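Local coordinates for glycosyl hydrolases family 2, sugar binding domain protein (Bacteroides uniformis str. 3978 T3 ii, PDB 6D1P), which is a beta-glucuronidase of a human gut bacterium and, as a family 2 glycoside hydrolase, probably hydrolyses O-glycosidic bonds that join glucuronic acid to its conjugates, at residues Val652-Asn657 and Trp678-Arg683; Met622-Tyr626 and Ile689-Gly693; Gly520-Glu524 and Ser629-Trp634; Ser647-Val652 and Arg663-Asn667. All blocks are in the same frame, centred on the assembly; numbering follows the deposited sequence.

Overall arrangement
Interactions 1 and 2 are buried and lie between the same two sheets of one beta sandwich; their chemistry is mostly apolar, and no hydrogen bond joins the segments of either. They meet where strands 651-656 and 685-695 pair as sheet neighbours. Interaction 4 shares Val652 with interaction 1 but runs within a sheet, so backbone hydrogen bonds and charged side chains replace aliphatic packing at a partly exposed margin. Interaction 3, about 17 Å from interaction 2 between centres, joins a loop of the TIM-barrel region to the sandwich and mixes aromatic side-chain packing with a salt bridge. Tyr626 of interaction 2 bonds through its hydroxyl to His522 of interaction 3.

Interaction 1 of 4, residues Val652-Asn657 and Trp678-Arg683; sequences VELFVN and WNVPLR
Leu654 and Trp678 face each other across the interior of a beta sandwich, consistent with the immunoglobulin-like fold of the E-set group. The evidence is geometric: strands 651-656 and 677-680 belong to different sheets, the axes of their segments 652-656 and 678-680 approach to 9.5 Å, with directions 11° apart, and no hydrogen bond joins the two segments.

The aromatic contact is a CH-pi interaction. Leu654 CB stands over the six-membered ring of Trp678, 3.6 Å from its centroid and 13° off the ring normal. With Leu654 CG turned away from its own backbone N (chi1 -169°), Leu654 CD2 reaches back to Trp678 CG at 3.6 Å, near where the indole joins its CB. In the plane of the same ring, at its edge, Val652 O lies 3.5 Å from Trp678 CZ2. Outside the segments, Lys664 makes a cation-pi contact with this indole.

The purely aliphatic packing follows farther along the strands. Val656 and Val680 slide past each other in opposite directions, with Val680 CG1 touching both methyls of Val656, Val656 CG2 at 3.4 Å. Leu682 CD2 approaches Val656 CG1 more loosely.

Polar groups meet without bonding. The Asn657 amide is engaged by Lys688 N and Asn687 OD1; its ND2 lies 3.0 Å from Arg683 NE, but two donors make no bond.

Interaction 2 of 4, residues Met622-Tyr626 and Ile689-Gly693; sequences MLHIY and ITATG
Leu623 and Ile625, on alternate positions of strand 623-625, lay their side chains against strand 685-695 in the facing sheet. The axes of segments 623-625 and 689-693 approach to 7.8 Å and their directions differ by 159°, a nearly antiparallel crossing with no hydrogen bond between the segments.

The tight part is made by branch ends pressing on backbone. Leu623 CG sits beside the carbonyl carbon (chi1 177°), which carries CD2 across to the other strand. There Leu623 CD2 touches Ala691 O at 3.4 Å and Gly693 N at 3.4 Å, flanking Thr692. At Gly693 the leucine meets bare backbone; a beta carbon there would point toward Leu623. Next along, Ala691 CB is held by two atoms of one branch: Ile625 CG1 and Ile625 CD1 each lie 3.7 Å from it. The chain of Ile625 is extended from CG1 to CD1 (chi2 163°), so its tip also reaches over the Ala691 backbone.

Packing thins toward Ile689, where the side chains of Ile625 and Ile689 cross obliquely, Ile625 CG2 to Ile689 CG2 being 4.2 Å. The opposite side of strand 685-695 differs in character: Thr690 and Thr692 point away from the contact, Thr690 is partly exposed, and Thr692 OG1 bonds to Asp701. From the facing sheet, Asp702 OD2 accepts a bond from Ile625 N. Alternate aliphatic residues turned inward from two facing sheets are the hallmark of a beta-sandwich core, here probably immunoglobulin-like.

Interaction 3 of 4, residues Gly520-Glu524 and Ser629-Trp634; sequences GRHME and SWPVRW
A junction between the TIM-barrel region and the following beta sandwich is formed where His522 and Glu524, in a barrel loop, dock on Trp630, Arg633 and Trp634. Strand 632-634 is the edge strand of a sandwich sheet.

His522 and Trp630 have nearly parallel planes, 5° apart, but are slid so far that the rings barely overlap. Each instead places its CB over the other: His522 CB is 3.4 Å from the centroid of the Trp630 six-membered ring, and Trp630 CB is 3.7 Å from that of the imidazole. In the imidazole plane, His522 NE2 donates to Ser629 OG at 3.0 Å, with a weak second bond to Ser629 O; ND1 pairs with Tyr626 OH, fixing the ring's rotation. Arg633 CD lies over the opposite face of the Trp630 ring. With an alanine in place of Trp630, His522 CB and Arg633 CD would probably face a gap, leaving the arginine chain freer to move off Glu524.

The bent chain of Glu524 (chi2 -73°) passes over Trp634, its CG 3.6 Å from the five-membered-ring centroid, and brings OE2 to two donors on opposite faces of the carboxylate plane. Arg633 NE forms the salt bridge to Glu524 OE2 at 2.7 Å, on the syn side and with the flat groups 25° from coplanar; the guanidinium is also held by Glu642 O and Gln706 OE1. Trp634 N donates to Glu524 OE2 at 3.1 Å. Met523 SD meets the Trp634 edge, a Met-aromatic contact. CB-over-ring packing beside a buried carboxylate-guanidinium pair makes this a mixed aromatic and ionic interdomain interface.

Interaction 4 of 4, residues Ser647-Val652 and Arg663-Asn667; sequences SNCPEV and RKKRN
Arg666 reaches along the loop 647-650 and touches it with successive atoms. Its CB rests 3.4 Å from Cys649 O. Because chi1 of -168° sends CG away from N and the chain runs extended to NE, CG passes Ser647 O at 3.9 Å and CD comes closer to the same oxygen. Arg666 NE then donates to Ser647 O at 2.8 Å; the bond is bent (137° at the hydrogen), yet lies in both the carbonyl plane and the guanidinium plane. At the tip NH1 bonds to Ser668 OG, and the group makes a cation-pi contact with Tyr616. Were an alanine here, Ser647 O would probably lose this donor and the 647-650 loop the chain lying along it.

The main chain carries the rest. Arg666 N donates to Pro650 O at 2.8 Å, just beyond the antiparallel ladder of the hairpin formed by strands 651-656 and 659-665, on the margin of the sandwich. Within it Val652 and Lys664 are a hydrogen-bonded pair: Val652 N to Lys664 O and Lys664 N to Val652 O are both 3.0 Å. Glu651 and Lys665 form the adjoining non-hydrogen-bonded pair.

The loop is shaped by an ST turn, in which Ser647 OG accepts from Cys649 N at 2.7 Å. At the far end the side chains of Glu651 and Arg663 cross at about a right angle, their carboxylate and guanidinium planes 40° apart, in a long salt bridge, Glu651 OE1 lying 3.5 Å from Arg663 NE.

Interaction 1 of 4, residues Val652-Asn657 and Trp678-Arg683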
loop_
_atom_site.group_PDB
_atom_site.type_symbol
_atom_site.label_atom_id
_atom_site.label_comp_id
_atom_site.label_asym_id
_atom_site.label_seq_id
_atom_site.Cartn_x
_atom_site.Cartn_y
_atom_site.Cartn_z
ATOM N N VAL A 652 52.425 1.367 19.146
ATOM C CA VAL A 652 51.321 0.609 19.707
ATOM C C VAL A 652 51.894 -0.684 20.234
ATOM O O VAL A 652 52.653 -1.361 19.531
ATOM C CB VAL A 652 50.221 0.315 18.664
ATOM C CG1 VAL A 652 49.226 -0.693 19.218
ATOM C CG2 VAL A 652 49.538 1.605 18.249
ATOM N N GLU A 653 51.536 -1.034 21.460
ATOM C CA GLU A 653 51.917 -2.312 22.031
ATOM C C GLU A 653 50.683 -3.190 22.199
ATOM O O GLU A 653 49.643 -2.732 22.694
ATOM C CB GLU A 653 52.639 -2.129 23.367
ATOM C CG GLU A 653 53.056 -3.454 23.982
ATOM C CD GLU A 653 54.122 -3.317 25.063
ATOM O OE1 GLU A 653 54.766 -4.357 25.332
ATOM O OE2 GLU A 653 54.306 -2.196 25.616
ATOM N N LEU A 654 50.815 -4.448 21.791
ATOM C CA LEU A 654 49.758 -5.432 21.890
ATOM C C LEU A 654 50.038 -6.354 23.065
ATOM O O LEU A 654 51.189 -6.729 23.312
ATOM C CB LEU A 654 49.657 -6.251 20.600
ATOM C CG LEU A 654 48.405 -7.118 20.511
ATOM C CD1 LEU A 654 47.181 -6.237 20.297
ATOM C CD2 LEU A 654 48.538 -8.174 19.423
ATOM N N PHE A 655 48.983 -6.713 23.788
ATOM C CA PHE A 655 49.078 -7.699 24.852
ATOM C C PHE A 655 48.033 -8.767 24.596
ATOM O O PHE A 655 46.873 -8.447 24.305
ATOM C CB PHE A 655 48.851 -7.088 26.239
ATOM C CG PHE A 655 49.691 -5.878 26.537
ATOM C CD1 PHE A 655 50.886 -6.000 27.237
ATOM C CD2 PHE A 655 49.257 -4.613 26.177
ATOM C CE1 PHE A 655 51.651 -4.875 27.533
ATOM C CE2 PHE A 655 50.022 -3.484 26.463
ATOM C CZ PHE A 655 51.219 -3.619 27.144
ATOM N N VAL A 656 48.439 -10.026 24.710
ATOM C CA VAL A 656 47.545 -11.164 24.577
ATOM C C VAL A 656 47.610 -11.970 25.873
ATOM O O VAL A 656 48.686 -12.454 26.258
ATOM C CB VAL A 656 47.907 -12.023 23.361
ATOM C CG1 VAL A 656 46.931 -13.190 23.224
ATOM C CG2 VAL A 656 47.895 -11.153 22.124
ATOM N N ASN A 657 46.462 -12.092 26.553
ATOM C CA ASN A 657 46.356 -12.849 27.806
ATOM C C ASN A 657 47.409 -12.401 28.824
ATOM O O ASN A 657 48.041 -13.215 29.500
ATOM C CB ASN A 657 46.445 -14.356 27.534
ATOM C CG ASN A 657 45.206 -14.898 26.833
ATOM O OD1 ASN A 657 44.113 -14.343 26.971
ATOM N ND2 ASN A 657 45.367 -15.993 26.092
ATOM N N TRP A 678 50.277 -8.218 14.579
ATOM C CA TRP A 678 50.958 -9.295 15.286
ATOM C C TRP A 678 50.336 -10.630 14.906
ATOM O O TRP A 678 49.133 -10.724 14.649
ATOM C CB TRP A 678 50.848 -9.149 16.811
ATOM C CG TRP A 678 51.520 -7.951 17.360
ATOM C CD1 TRP A 678 52.707 -7.919 18.033
ATOM C CD2 TRP A 678 51.059 -6.595 17.291
ATOM N NE1 TRP A 678 53.011 -6.627 18.397
ATOM C CE2 TRP A 678 52.021 -5.794 17.947
ATOM C CE3 TRP A 678 49.934 -5.981 16.738
ATOM C CZ2 TRP A 678 51.884 -4.420 18.073
ATOM C CZ3 TRP A 678 49.810 -4.601 16.848
ATOM C CH2 TRP A 678 50.774 -3.841 17.516
ATOM N N ASN A 679 51.159 -11.665 14.866
ATOM C CA ASN A 679 50.666 -13.033 14.865
ATOM C C ASN A 679 50.827 -13.586 16.271
ATOM O O ASN A 679 51.804 -13.283 16.957
ATOM C CB ASN A 679 51.400 -13.900 13.848
ATOM C CG ASN A 679 51.016 -13.558 12.422
ATOM O OD1 ASN A 679 50.507 -12.467 12.153
ATOM N ND2 ASN A 679 51.252 -14.484 11.505
ATOM N N VAL A 680 49.843 -14.350 16.720
ATOM C CA VAL A 680 49.736 -14.640 18.145
ATOM C C VAL A 680 49.136 -16.028 18.334
ATOM O O VAL A 680 48.296 -16.452 17.529
ATOM C CB VAL A 680 48.892 -13.568 18.860
ATOM C CG1 VAL A 680 48.703 -13.918 20.304
ATOM C CG2 VAL A 680 49.516 -12.166 18.746
ATOM N N PRO A 681 49.545 -16.782 19.353
ATOM C CA PRO A 681 48.776 -17.971 19.721
ATOM C C PRO A 681 47.510 -17.558 20.451
ATOM O O PRO A 681 47.497 -16.596 21.227
ATOM C CB PRO A 681 49.728 -18.733 20.652
ATOM C CG PRO A 681 50.520 -17.644 21.306
ATOM C CD PRO A 681 50.759 -16.642 20.184
ATOM N N LEU A 682 46.434 -18.282 20.180
ATOM C CA LEU A 682 45.211 -18.157 20.953
ATOM C C LEU A 682 44.889 -19.524 21.522
ATOM O O LEU A 682 45.060 -20.550 20.849
ATOM C CB LEU A 682 44.043 -17.634 20.101
ATOM C CG LEU A 682 44.262 -16.318 19.344
ATOM C CD1 LEU A 682 43.138 -16.074 18.347
ATOM C CD2 LEU A 682 44.384 -15.158 20.310
ATOM N N ARG A 683 44.463 -19.549 22.770
ATOM C CA ARG A 683 44.047 -20.830 23.303
ATOM C C ARG A 683 42.577 -21.060 22.994
ATOM O O ARG A 683 41.819 -20.119 22.736
ATOM C CB ARG A 683 44.299 -20.916 24.805
ATOM C CG ARG A 683 44.029 -19.635 25.565
ATOM C CD ARG A 683 44.593 -19.746 26.966
ATOM N NE ARG A 683 44.633 -18.458 27.650
ATOM C CZ ARG A 683 45.335 -18.229 28.760
ATOM N NH1 ARG A 683 46.056 -19.206 29.305
ATOM N NH2 ARG A 683 45.323 -17.026 29.327
#

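Interaction 2 of 4, residues Met622-Tyr626 and Ile689-Gly693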
loop_
_atom_site.group_PDB
_atom_site.type_symbol
_atom_site.label_atom_id
_atom_site.label_comp_id
_atom_site.label_asym_id
_atom_site.label_seq_id
_atom_site.Cartn_x
_atom_site.Cartn_y
_atom_site.Cartn_z
ATOM N N MET A 622 43.868 7.882 18.405
ATOM C CA MET A 622 42.906 6.810 18.559
ATOM C C MET A 622 43.642 5.498 18.370
ATOM O O MET A 622 44.771 5.455 17.870
ATOM C CB MET A 622 41.728 6.928 17.570
ATOM C CG MET A 622 42.137 7.039 16.083
ATOM S SD MET A 622 42.649 5.467 15.346
ATOM C CE MET A 622 41.100 4.581 15.257
ATOM N N LEU A 623 42.970 4.429 18.769
ATOM C CA LEU A 623 43.498 3.077 18.769
ATOM C C LEU A 623 42.294 2.147 18.700
ATOM O O LEU A 623 41.370 2.288 19.507
ATOM C CB LEU A 623 44.317 2.830 20.042
ATOM C CG LEU A 623 44.932 1.464 20.324
ATOM C CD1 LEU A 623 46.064 1.185 19.359
ATOM C CD2 LEU A 623 45.443 1.414 21.764
ATOM N N HIS A 624 42.277 1.227 17.731
ATOM C CA HIS A 624 41.157 0.301 17.567
ATOM C C HIS A 624 41.703 -1.050 17.156
ATOM O O HIS A 624 42.205 -1.206 16.040
ATOM C CB HIS A 624 40.139 0.789 16.526
ATOM C CG HIS A 624 38.968 -0.145 16.329
ATOM N ND1 HIS A 624 37.757 0.019 16.976
ATOM C CD2 HIS A 624 38.835 -1.258 15.570
ATOM C CE1 HIS A 624 36.928 -0.943 16.613
ATOM N NE2 HIS A 624 37.558 -1.735 15.764
ATOM N N ILE A 625 41.588 -2.024 18.048
ATOM C CA ILE A 625 41.880 -3.399 17.686
ATOM C C ILE A 625 40.772 -3.903 16.780
ATOM O O ILE A 625 39.585 -3.806 17.115
ATOM C CB ILE A 625 41.991 -4.269 18.942
ATOM C CG1 ILE A 625 43.035 -3.682 19.907
ATOM C CG2 ILE A 625 42.281 -5.708 18.552
ATOM C CD1 ILE A 625 42.916 -4.217 21.332
ATOM N N TYR A 626 41.147 -4.446 15.632
ATOM C CA TYR A 626 40.146 -4.997 14.741
ATOM C C TYR A 626 39.599 -6.291 15.333
ATOM O O TYR A 626 40.348 -7.246 15.562
ATOM C CB TYR A 626 40.727 -5.217 13.342
ATOM C CG TYR A 626 39.836 -6.057 12.466
ATOM C CD1 TYR A 626 38.465 -5.793 12.367
ATOM C CD2 TYR A 626 40.346 -7.136 11.757
ATOM C CE1 TYR A 626 37.643 -6.585 11.576
ATOM C CE2 TYR A 626 39.535 -7.921 10.961
ATOM C CZ TYR A 626 38.189 -7.637 10.874
ATOM O OH TYR A 626 37.384 -8.431 10.088
ATOM N N ILE A 689 42.661 -9.681 24.600
ATOM C CA ILE A 689 43.607 -9.013 23.718
ATOM C C ILE A 689 43.505 -7.533 24.016
ATOM O O ILE A 689 42.419 -6.952 23.921
ATOM C CB ILE A 689 43.323 -9.291 22.234
ATOM C CG1 ILE A 689 43.741 -10.716 21.874
ATOM C CG2 ILE A 689 44.049 -8.284 21.345
ATOM C CD1 ILE A 689 42.776 -11.426 20.956
ATOM N N THR A 690 44.613 -6.929 24.415
ATOM C CA THR A 690 44.618 -5.508 24.704
ATOM C C THR A 690 45.722 -4.839 23.911
ATOM O O THR A 690 46.674 -5.480 23.463
ATOM C CB THR A 690 44.820 -5.233 26.193
ATOM O OG1 THR A 690 46.127 -5.681 26.570
ATOM C CG2 THR A 690 43.767 -5.957 27.014
ATOM N N ALA A 691 45.591 -3.526 23.785
ATOM C CA ALA A 691 46.544 -2.708 23.064
ATOM C C ALA A 691 46.712 -1.385 23.782
ATOM O O ALA A 691 45.752 -0.829 24.329
ATOM C CB ALA A 691 46.100 -2.443 21.612
ATOM N N THR A 692 47.941 -0.883 23.761
ATOM C CA THR A 692 48.228 0.459 24.230
ATOM C C THR A 692 49.015 1.196 23.155
ATOM O O THR A 692 50.013 0.686 22.632
ATOM C CB THR A 692 48.990 0.431 25.560
ATOM O OG1 THR A 692 48.180 -0.217 26.549
ATOM C CG2 THR A 692 49.303 1.845 26.019
ATOM N N GLY A 693 48.534 2.370 22.798
ATOM C CA GLY A 693 49.195 3.220 21.839
ATOM C C GLY A 693 49.762 4.403 22.588
ATOM O O GLY A 693 49.192 4.857 23.586
#

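Interaction 3 of 4, residues Gly520-Glu524 and Ser629-Trp634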
loop_
_atom_site.group_PDB
_atom_site.type_symbol
_atom_site.label_atom_id
_atom_site.label_comp_id
_atom_site.label_asym_id
_atom_site.label_seq_id
_atom_site.Cartn_x
_atom_site.Cartn_y
_atom_site.Cartn_z
ATOM N N GLY A 520 29.400 -7.133 10.981
ATOM C CA GLY A 520 29.529 -8.279 11.864
ATOM C C GLY A 520 29.915 -9.585 11.205
ATOM O O GLY A 520 30.020 -10.599 11.904
ATOM N N ARG A 521 30.104 -9.613 9.888
ATOM C CA ARG A 521 30.651 -10.790 9.215
ATOM C C ARG A 521 32.164 -10.613 9.043
ATOM O O ARG A 521 32.615 -9.540 8.633
ATOM C CB ARG A 521 29.968 -11.004 7.864
ATOM C CG ARG A 521 30.592 -12.095 7.018
ATOM C CD ARG A 521 29.907 -12.158 5.664
ATOM N NE ARG A 521 28.586 -12.773 5.772
ATOM C CZ ARG A 521 27.644 -12.686 4.831
ATOM N NH1 ARG A 521 27.875 -11.998 3.714
ATOM N NH2 ARG A 521 26.460 -13.275 5.008
ATOM N N HIS A 522 32.940 -11.658 9.367
ATOM C CA HIS A 522 34.397 -11.627 9.245
ATOM C C HIS A 522 34.883 -12.931 8.618
ATOM O O HIS A 522 34.098 -13.838 8.318
ATOM C CB HIS A 522 35.069 -11.382 10.604
ATOM C CG HIS A 522 34.475 -10.240 11.356
ATOM N ND1 HIS A 522 34.890 -8.938 11.180
ATOM C CD2 HIS A 522 33.448 -10.194 12.241
ATOM C CE1 HIS A 522 34.165 -8.142 11.948
ATOM N NE2 HIS A 522 33.287 -8.879 12.606
ATOM N N MET A 523 36.199 -13.025 8.429
ATOM C CA MET A 523 36.785 -14.183 7.762
ATOM C C MET A 523 38.274 -14.262 8.088
ATOM O O MET A 523 38.992 -13.263 7.954
ATOM C CB MET A 523 36.554 -14.091 6.248
ATOM C CG MET A 523 37.272 -15.143 5.430
ATOM S SD MET A 523 36.926 -16.824 5.962
ATOM C CE MET A 523 35.131 -16.870 5.927
ATOM N N GLU A 524 38.729 -15.440 8.529
ATOM C CA GLU A 524 40.146 -15.643 8.822
ATOM C C GLU A 524 40.965 -15.595 7.538
ATOM O O GLU A 524 40.546 -16.120 6.499
ATOM C CB GLU A 524 40.375 -16.990 9.513
ATOM C CG GLU A 524 39.820 -17.113 10.930
ATOM C CD GLU A 524 40.613 -16.326 11.966
ATOM O OE1 GLU A 524 41.711 -15.801 11.648
ATOM O OE2 GLU A 524 40.119 -16.218 13.109
ATOM N N SER A 629 33.624 -6.650 16.901
ATOM C CA SER A 629 32.415 -7.337 16.472
ATOM C C SER A 629 32.703 -8.737 15.938
ATOM O O SER A 629 31.880 -9.301 15.212
ATOM C CB SER A 629 31.666 -6.501 15.425
ATOM O OG SER A 629 32.327 -6.494 14.160
ATOM N N TRP A 630 33.846 -9.317 16.302
ATOM C CA TRP A 630 34.245 -10.648 15.839
ATOM C C TRP A 630 34.369 -11.547 17.066
ATOM O O TRP A 630 35.437 -11.608 17.698
ATOM C CB TRP A 630 35.545 -10.558 15.039
ATOM C CG TRP A 630 35.953 -11.804 14.315
ATOM C CD1 TRP A 630 35.455 -13.067 14.489
ATOM C CD2 TRP A 630 36.963 -11.908 13.295
ATOM N NE1 TRP A 630 36.089 -13.948 13.640
ATOM C CE2 TRP A 630 37.014 -13.260 12.895
ATOM C CE3 TRP A 630 37.823 -10.985 12.680
ATOM C CZ2 TRP A 630 37.896 -13.713 11.914
ATOM C CZ3 TRP A 630 38.682 -11.436 11.693
ATOM C CH2 TRP A 630 38.720 -12.787 11.327
ATOM N N PRO A 631 33.288 -12.263 17.450
ATOM C CA PRO A 631 33.274 -12.938 18.757
ATOM C C PRO A 631 34.017 -14.267 18.774
ATOM O O PRO A 631 34.530 -14.683 19.823
ATOM C CB PRO A 631 31.774 -13.148 19.031
ATOM C CG PRO A 631 31.033 -12.750 17.709
ATOM C CD PRO A 631 32.067 -12.540 16.666
ATOM N N VAL A 632 34.070 -14.954 17.635
ATOM C CA VAL A 632 34.654 -16.287 17.560
ATOM C C VAL A 632 35.638 -16.337 16.393
ATOM O O VAL A 632 35.226 -16.315 15.223
ATOM C CB VAL A 632 33.585 -17.377 17.408
ATOM C CG1 VAL A 632 34.249 -18.731 17.259
ATOM C CG2 VAL A 632 32.662 -17.374 18.612
ATOM N N ARG A 633 36.930 -16.432 16.710
ATOM C CA ARG A 633 38.001 -16.747 15.769
ATOM C C ARG A 633 38.136 -18.263 15.603
ATOM O O ARG A 633 37.613 -19.054 16.397
ATOM C CB ARG A 633 39.327 -16.177 16.260
ATOM C CG ARG A 633 39.277 -14.740 16.720
ATOM C CD ARG A 633 39.454 -13.800 15.558
ATOM N NE ARG A 633 40.646 -14.092 14.745
ATOM C CZ ARG A 633 41.811 -13.465 14.878
ATOM N NH1 ARG A 633 41.931 -12.528 15.811
ATOM N NH2 ARG A 633 42.844 -13.758 14.072
ATOM N N TRP A 634 38.854 -18.679 14.563
ATOM C CA TRP A 634 39.054 -20.109 14.361
ATOM C C TRP A 634 40.335 -20.380 13.586
ATOM O O TRP A 634 40.913 -19.491 12.951
ATOM C CB TRP A 634 37.875 -20.751 13.643
ATOM C CG TRP A 634 37.696 -20.284 12.240
ATOM C CD1 TRP A 634 38.190 -20.870 11.109
ATOM C CD2 TRP A 634 36.960 -19.132 11.811
ATOM N NE1 TRP A 634 37.805 -20.154 9.996
ATOM C CE2 TRP A 634 37.044 -19.086 10.398
ATOM C CE3 TRP A 634 36.228 -18.140 12.484
ATOM C CZ2 TRP A 634 36.433 -18.079 9.640
ATOM C CZ3 TRP A 634 35.610 -17.141 11.730
ATOM C CH2 TRP A 634 35.724 -17.117 10.319
#

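Interaction 4 of 4, residues Ser647-Val652 and Arg663-Asn667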
loop_
_atom_site.group_PDB
_atom_site.type_symbol
_atom_site.label_atom_id
_atom_site.label_comp_id
_atom_site.label_asym_id
_atom_site.label_seq_id
_atom_site.Cartn_x
_atom_site.Cartn_y
_atom_site.Cartn_z
ATOM N N SER A 647 45.396 2.332 14.293
ATOM C CA SER A 647 45.701 3.466 15.143
ATOM C C SER A 647 46.502 4.484 14.345
ATOM O O SER A 647 47.253 4.124 13.436
ATOM C CB SER A 647 46.478 3.005 16.391
ATOM O OG SER A 647 47.060 4.105 17.072
ATOM N N ASN A 648 46.311 5.765 14.675
ATOM C CA ASN A 648 47.196 6.834 14.242
ATOM C C ASN A 648 48.258 7.175 15.290
ATOM O O ASN A 648 48.905 8.223 15.179
ATOM C CB ASN A 648 46.393 8.091 13.899
ATOM C CG ASN A 648 45.456 8.495 15.015
ATOM O OD1 ASN A 648 45.378 7.825 16.059
ATOM N ND2 ASN A 648 44.740 9.592 14.810
ATOM N N CYS A 649 48.413 6.341 16.324
ATOM C CA CYS A 649 49.470 6.555 17.306
ATOM C C CYS A 649 50.807 6.086 16.731
ATOM O O CYS A 649 50.857 5.050 16.057
ATOM C CB CYS A 649 49.169 5.803 18.611
ATOM S SG CYS A 649 47.875 6.543 19.679
ATOM N N PRO A 650 51.906 6.815 16.984
ATOM C CA PRO A 650 53.207 6.398 16.414
ATOM C C PRO A 650 53.641 5.005 16.833
ATOM O O PRO A 650 54.224 4.276 16.017
ATOM C CB PRO A 650 54.180 7.467 16.929
ATOM C CG PRO A 650 53.324 8.666 17.171
ATOM C CD PRO A 650 51.971 8.142 17.619
ATOM N N GLU A 651 53.354 4.604 18.072
ATOM C CA GLU A 651 53.736 3.299 18.594
ATOM C C GLU A 651 52.553 2.674 19.305
ATOM O O GLU A 651 51.798 3.355 20.006
ATOM C CB GLU A 651 54.898 3.378 19.585
ATOM C CG GLU A 651 56.250 3.017 19.009
ATOM C CD GLU A 651 57.338 3.002 20.081
ATOM O OE1 GLU A 651 58.016 1.959 20.236
ATOM O OE2 GLU A 651 57.492 4.038 20.777
ATOM N N VAL A 652 52.425 1.367 19.146
ATOM C CA VAL A 652 51.321 0.609 19.707
ATOM C C VAL A 652 51.894 -0.684 20.234
ATOM O O VAL A 652 52.653 -1.361 19.531
ATOM C CB VAL A 652 50.221 0.315 18.664
ATOM C CG1 VAL A 652 49.226 -0.693 19.218
ATOM C CG2 VAL A 652 49.538 1.605 18.249
ATOM N N ARG A 663 56.220 -3.859 21.128
ATOM C CA ARG A 663 55.922 -2.504 20.692
ATOM C C ARG A 663 56.297 -2.375 19.217
ATOM O O ARG A 663 57.361 -2.840 18.797
ATOM C CB ARG A 663 56.705 -1.511 21.553
ATOM C CG ARG A 663 56.077 -0.159 21.755
ATOM C CD ARG A 663 56.469 0.371 23.127
ATOM N NE ARG A 663 56.301 1.818 23.240
ATOM C CZ ARG A 663 56.352 2.485 24.393
ATOM N NH1 ARG A 663 56.551 1.829 25.533
ATOM N NH2 ARG A 663 56.194 3.806 24.405
ATOM N N LYS A 664 55.399 -1.806 18.413
ATOM C CA LYS A 664 55.641 -1.665 16.985
ATOM C C LYS A 664 55.358 -0.240 16.552
ATOM O O LYS A 664 54.568 0.479 17.168
ATOM C CB LYS A 664 54.824 -2.646 16.149
ATOM C CG LYS A 664 55.258 -4.080 16.333
ATOM C CD LYS A 664 54.604 -5.012 15.328
ATOM C CE LYS A 664 55.034 -6.447 15.565
ATOM N NZ LYS A 664 54.443 -7.404 14.584
ATOM N N LYS A 665 56.067 0.177 15.516
ATOM C CA LYS A 665 55.991 1.539 15.024
ATOM C C LYS A 665 55.026 1.583 13.850
ATOM O O LYS A 665 54.954 0.642 13.047
ATOM C CB LYS A 665 57.378 2.051 14.618
ATOM C CG LYS A 665 57.384 3.514 14.165
ATOM C CD LYS A 665 58.793 4.012 13.737
ATOM C CE LYS A 665 58.869 4.369 12.243
ATOM N NZ LYS A 665 59.101 3.184 11.352
ATOM N N ARG A 666 54.264 2.669 13.776
ATOM C CA ARG A 666 53.274 2.817 12.724
ATOM C C ARG A 666 53.950 3.235 11.419
ATOM O O ARG A 666 54.734 4.193 11.383
ATOM C CB ARG A 666 52.196 3.834 13.124
ATOM C CG ARG A 666 50.981 3.801 12.188
ATOM C CD ARG A 666 50.068 5.023 12.329
ATOM N NE ARG A 666 48.963 4.961 11.368
ATOM C CZ ARG A 666 49.039 5.363 10.099
ATOM N NH1 ARG A 666 50.171 5.876 9.618
ATOM N NH2 ARG A 666 47.987 5.248 9.307
ATOM N N ASN A 667 53.627 2.516 10.342
ATOM C CA ASN A 667 54.175 2.803 9.022
ATOM C C ASN A 667 53.094 2.491 7.986
ATOM O O ASN A 667 52.877 1.321 7.655
ATOM C CB ASN A 667 55.444 1.993 8.791
ATOM C CG ASN A 667 55.997 2.163 7.397
ATOM O OD1 ASN A 667 55.573 3.051 6.652
ATOM N ND2 ASN A 667 56.945 1.299 7.027
#